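Local coordinates for putative pilus assembly-related protein (Burkholderia pseudomallei, PDB 4DAD) that probably binds and hydrolyses ATP as a whole and carries a CheY-like receiver domain, the part described here, at residues A76-A81 and L100-A105; Q108-A113 and R119-W124. All coordinates share one frame; numbering follows the deposited sequence.

Contact 1 (A76-A81 and L100-A105)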
# COMPACT_ATOMS: atom_id res chain seq x y z
N ALA A 76 -0.50 -2.96 18.93
CA ALA A 76 -1.14 -3.18 20.23
C ALA A 76 -2.15 -2.07 20.59
O ALA A 76 -3.28 -2.36 21.01
CB ALA A 76 -0.08 -3.29 21.32
N ALA A 77 -1.75 -0.79 20.42
CA ALA A 77 -2.62 0.35 20.68
C ALA A 77 -2.47 1.38 19.54
O ALA A 77 -1.64 2.30 19.62
CB ALA A 77 -2.29 0.97 22.04
N LEU A 78 -3.25 1.17 18.45
CA LEU A 78 -3.23 2.06 17.28
C LEU A 78 -3.91 3.37 17.59
O LEU A 78 -5.14 3.40 17.74
CB LEU A 78 -3.91 1.40 16.07
CG LEU A 78 -3.09 0.45 15.25
CD1 LEU A 78 -3.99 -0.57 14.59
CD2 LEU A 78 -2.22 1.19 14.23
N ASP A 79 -3.12 4.44 17.71
CA ASP A 79 -3.65 5.78 17.98
C ASP A 79 -3.59 6.58 16.70
O ASP A 79 -2.91 6.17 15.76
CB ASP A 79 -2.91 6.49 19.15
CG ASP A 79 -1.40 6.33 19.24
OD1 ASP A 79 -0.90 5.19 19.10
OD2 ASP A 79 -0.72 7.32 19.61
N THR A 80 -4.32 7.70 16.64
CA THR A 80 -4.33 8.57 15.46
C THR A 80 -2.92 9.16 15.25
O THR A 80 -2.48 9.28 14.10
CB THR A 80 -5.44 9.65 15.54
OG1 THR A 80 -5.44 10.27 16.82
CG2 THR A 80 -6.83 9.08 15.25
N ALA A 81 -2.19 9.44 16.36
CA ALA A 81 -0.83 9.98 16.35
C ALA A 81 0.16 9.02 15.73
O ALA A 81 1.08 9.47 15.05
CB ALA A 81 -0.39 10.32 17.77
N LEU A 100 1.71 -4.34 9.38
CA LEU A 100 1.13 -4.13 10.69
C LEU A 100 0.62 -5.47 11.29
O LEU A 100 -0.09 -6.22 10.62
CB LEU A 100 0.01 -3.09 10.58
CG LEU A 100 -0.56 -2.54 11.88
CD1 LEU A 100 0.31 -1.39 12.42
CD2 LEU A 100 -2.00 -2.08 11.67
N VAL A 101 1.04 -5.77 12.51
CA VAL A 101 0.61 -6.98 13.21
C VAL A 101 -0.37 -6.55 14.30
O VAL A 101 -0.01 -5.81 15.20
CB VAL A 101 1.78 -7.83 13.77
CG1 VAL A 101 1.26 -9.20 14.21
CG2 VAL A 101 2.88 -8.00 12.73
N THR A 102 -1.63 -6.99 14.18
CA THR A 102 -2.67 -6.59 15.13
C THR A 102 -3.57 -7.80 15.55
O THR A 102 -3.43 -8.90 15.02
CB THR A 102 -3.47 -5.41 14.51
OG1 THR A 102 -4.47 -4.95 15.44
CG2 THR A 102 -4.09 -5.75 13.16
N THR A 103 -4.47 -7.57 16.55
CA THR A 103 -5.45 -8.53 17.09
C THR A 103 -6.85 -8.01 16.75
O THR A 103 -7.78 -8.13 17.55
CB THR A 103 -5.28 -8.71 18.62
OG1 THR A 103 -5.13 -7.43 19.25
CG2 THR A 103 -4.14 -9.63 18.98
N ASP A 104 -7.00 -7.41 15.57
CA ASP A 104 -8.25 -6.79 15.14
C ASP A 104 -8.26 -6.69 13.62
O ASP A 104 -7.48 -5.92 13.04
CB ASP A 104 -8.37 -5.40 15.80
CG ASP A 104 -9.60 -4.61 15.43
OD1 ASP A 104 -9.58 -3.94 14.38
OD2 ASP A 104 -10.56 -4.60 16.24
N ALA A 105 -9.12 -7.46 12.96
CA ALA A 105 -9.21 -7.36 11.51
C ALA A 105 -10.49 -6.60 11.11
O ALA A 105 -11.03 -6.83 10.02
CB ALA A 105 -9.15 -8.75 10.86

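Contact 2 (Q108-A113 and R119-W124)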
# COMPACT_ATOMS: atom_id res chain seq x y z
N GLN A 108 -12.55 -0.83 9.72
CA GLN A 108 -12.05 0.50 10.08
C GLN A 108 -10.55 0.51 10.31
O GLN A 108 -9.89 1.40 9.77
CB GLN A 108 -12.78 1.09 11.30
CG GLN A 108 -12.52 2.60 11.52
CD GLN A 108 -12.89 3.48 10.33
OE1 GLN A 108 -13.97 3.37 9.74
NE2 GLN A 108 -12.00 4.40 9.97
N THR A 109 -10.00 -0.44 11.09
CA THR A 109 -8.55 -0.45 11.33
C THR A 109 -7.80 -0.84 10.04
O THR A 109 -6.81 -0.20 9.72
CB THR A 109 -8.18 -1.32 12.53
OG1 THR A 109 -8.58 -2.67 12.30
CG2 THR A 109 -8.77 -0.80 13.82
N LEU A 110 -8.32 -1.82 9.28
CA LEU A 110 -7.78 -2.29 8.01
C LEU A 110 -7.66 -1.13 6.97
O LEU A 110 -6.61 -0.97 6.33
CB LEU A 110 -8.70 -3.39 7.47
CG LEU A 110 -8.06 -4.66 6.93
CD1 LEU A 110 -7.36 -5.45 8.04
CD2 LEU A 110 -9.09 -5.53 6.26
N LEU A 111 -8.70 -0.31 6.85
CA LEU A 111 -8.78 0.85 5.98
C LEU A 111 -7.92 2.01 6.49
O LEU A 111 -7.36 2.73 5.67
CB LEU A 111 -10.24 1.29 5.85
CG LEU A 111 -10.54 2.33 4.77
CD1 LEU A 111 -10.31 1.76 3.37
CD2 LEU A 111 -11.93 2.88 4.95
N ASP A 112 -7.82 2.19 7.81
CA ASP A 112 -6.99 3.23 8.42
C ASP A 112 -5.50 2.95 8.21
O ASP A 112 -4.72 3.89 8.01
CB ASP A 112 -7.29 3.38 9.92
CG ASP A 112 -8.50 4.23 10.26
OD1 ASP A 112 -9.08 4.87 9.32
OD2 ASP A 112 -8.89 4.26 11.44
N ALA A 113 -5.12 1.65 8.24
CA ALA A 113 -3.77 1.14 8.00
C ALA A 113 -3.35 1.43 6.56
O ALA A 113 -2.30 2.01 6.32
CB ALA A 113 -3.72 -0.36 8.29
N ARG A 119 0.99 -1.98 3.81
CA ARG A 119 0.85 -2.89 2.65
C ARG A 119 0.27 -4.23 3.01
O ARG A 119 -0.19 -4.96 2.13
CB ARG A 119 2.21 -3.11 1.96
CG ARG A 119 2.99 -1.80 1.86
CD ARG A 119 3.22 -1.35 0.45
NE ARG A 119 2.01 -1.23 -0.36
CZ ARG A 119 2.03 -1.14 -1.69
NH1 ARG A 119 3.19 -1.14 -2.34
NH2 ARG A 119 0.90 -1.04 -2.37
N ASP A 120 0.32 -4.59 4.28
CA ASP A 120 -0.25 -5.85 4.73
C ASP A 120 -0.54 -5.76 6.18
O ASP A 120 0.17 -5.07 6.91
CB ASP A 120 0.68 -7.05 4.45
CG ASP A 120 -0.02 -8.38 4.20
OD1 ASP A 120 -1.20 -8.54 4.64
OD2 ASP A 120 0.62 -9.27 3.57
N VAL A 121 -1.57 -6.49 6.61
CA VAL A 121 -2.01 -6.60 7.99
C VAL A 121 -2.01 -8.08 8.32
O VAL A 121 -2.58 -8.90 7.60
CB VAL A 121 -3.38 -5.90 8.24
CG1 VAL A 121 -3.90 -6.18 9.63
CG2 VAL A 121 -3.25 -4.39 8.04
N LEU A 122 -1.26 -8.42 9.37
CA LEU A 122 -1.11 -9.78 9.89
C LEU A 122 -1.83 -9.94 11.19
O LEU A 122 -1.82 -9.01 12.00
CB LEU A 122 0.37 -10.14 10.06
CG LEU A 122 1.15 -10.30 8.79
CD1 LEU A 122 2.62 -10.51 9.09
CD2 LEU A 122 0.56 -11.43 7.93
N ARG A 123 -2.46 -11.11 11.40
CA ARG A 123 -3.22 -11.40 12.62
C ARG A 123 -2.34 -12.01 13.69
O ARG A 123 -1.52 -12.89 13.43
CB ARG A 123 -4.41 -12.33 12.33
N TRP A 124 -2.49 -11.48 14.89
CA TRP A 124 -1.85 -11.98 16.09
C TRP A 124 -2.88 -12.87 16.82
O TRP A 124 -4.05 -12.46 16.92
CB TRP A 124 -1.34 -10.82 16.98
CG TRP A 124 -0.65 -11.30 18.22
CD1 TRP A 124 -1.23 -11.70 19.39
CD2 TRP A 124 0.76 -11.53 18.38
NE1 TRP A 124 -0.28 -12.15 20.28
CE2 TRP A 124 0.96 -12.05 19.68
CE3 TRP A 124 1.87 -11.33 17.55
CZ2 TRP A 124 2.23 -12.36 20.17
CZ3 TRP A 124 3.13 -11.64 18.04
CH2 TRP A 124 3.31 -12.13 19.34

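Contact 1 (A76-A81 and L100-A105)
Leu78 and Leu100 meet tip to tip, methyl against methyl, and this one pair of side chains makes most of the contact. CD1 of Leu78 lies 3.8 Å from CD2 of Leu100, while CD2 of Leu78 comes to 4.0 Å from CD1 of Leu100, so each branch of one fork finds a branch of the other. The forks are brought together by different first torsions: Leu78 carries CG anti to its carbonyl carbon (chi1 -82°), whereas in Leu100 CG is anti to the backbone N (chi1 -169°). Beside this pair sits Thr102, whose OG1 is 4.5 Å from Leu78 CD1, a loose approach of a hydroxyl oxygen to a methyl group, and not a polar interaction.

The segments belong to the beta-alpha-beta unit of strand 70-74, helix 80-92 and strand 97-102 in the doubly wound parallel sheet of a CheY-like receiver domain. Residues 76-79 are part of the link from strand to helix, just beyond Asp74, the predicted phosphorylation site, which carries no phosphate here. Leu78 reaches from that loop onto the face of the sheet at the C-terminal end of strand 97-102.

Farther out, the strand is held from both flanks. Leu100 shares backbone hydrogen bonds with Asp120 and Leu122 of strand 118-123, and Val101 bonds to Ile73 and Gly75 on the other side; Leu100 also packs its side chain on Ile73 and Val118. On the loop side, Asp79 occupies the N-cap position of helix 80-92, directly after Leu78. Past the strand end, Asp104 OD1 is hydrogen-bonded to the hydroxyl of Ser106, within the turn that leads to helix 107-114.

Contact 2 (Q108-A113 and R119-W124)
Leu110 and Ala113 of helix 107-114 both rest on Val121, the strand residue that carries this contact. Ahead of them, Gln108 sits on the exposed side of the helix, where its NE2 makes weak hydrogen bonds to both carboxylate oxygens of Asp112, one turn on; the nearer, to OD1, is 3.0 Å long but strongly bent at 122°. Leu110 leaves the helix at a tangent to the strand, and the end of its side chain comes over to it. That side chain crosses Val121 at a slant, with Leu110 CD1 3.9 Å from Val121 CG1 and 4.0 Å from Val121 CB, so within this helix-strand pair a single methyl, CD1, makes the approach. The backbones are also nearest here, the CA atoms of Leu110 and Val121 standing 7.2 Å apart. Three residues later Ala113 points its CB at the other branch of the valine, 4.1 Å from Val121 CG2. Val121 has CG1 anti to the backbone N (chi1 172°) and CG2 anti to the carbonyl carbon, which splits its two methyls between the two helix residues.

This is the helix-on-sheet packing of the last beta-alpha-beta crossover of the receiver fold, strand 97-102, helix 107-114, strand 118-123, laid on the strand at the edge of the sheet. The second subunit closes in on the same place: its Leu110 packs on Leu110, its Met114 on Val121, and its Arg115 forms a salt bridge with Asp120, which also pairs with Arg137 of its own chain. With only methyl groups and the valine's methine CB meeting, the direct contact is apolar, held by van der Waals packing and burial, while the charged pairs involve the neighbouring Asp120.

How the contacts relate
Contacts 1 and 2 follow one another along the chain, their centres about 8 Å apart, and strand 97-102 leads through a turn straight into helix 107-114. They meet in the sheet, where the two strands are parallel neighbours: Thr102 CG2 packs on Val121 CG1 at 3.6 Å, and Thr102 O lies 2.8 Å from Trp124 N, a probable hydrogen bond. A second tie, also a probable hydrogen bond, joins Asp104 OD1 to Thr109 OG1 at 2.6 Å. Strand 97-102 directly neighbours strand 70-74, which ends in the predicted phosphoacceptor Asp74; strand 118-123 lies one further out. Contact 2 is the more involved with the second subunit, which contact 1 meets through Ala105.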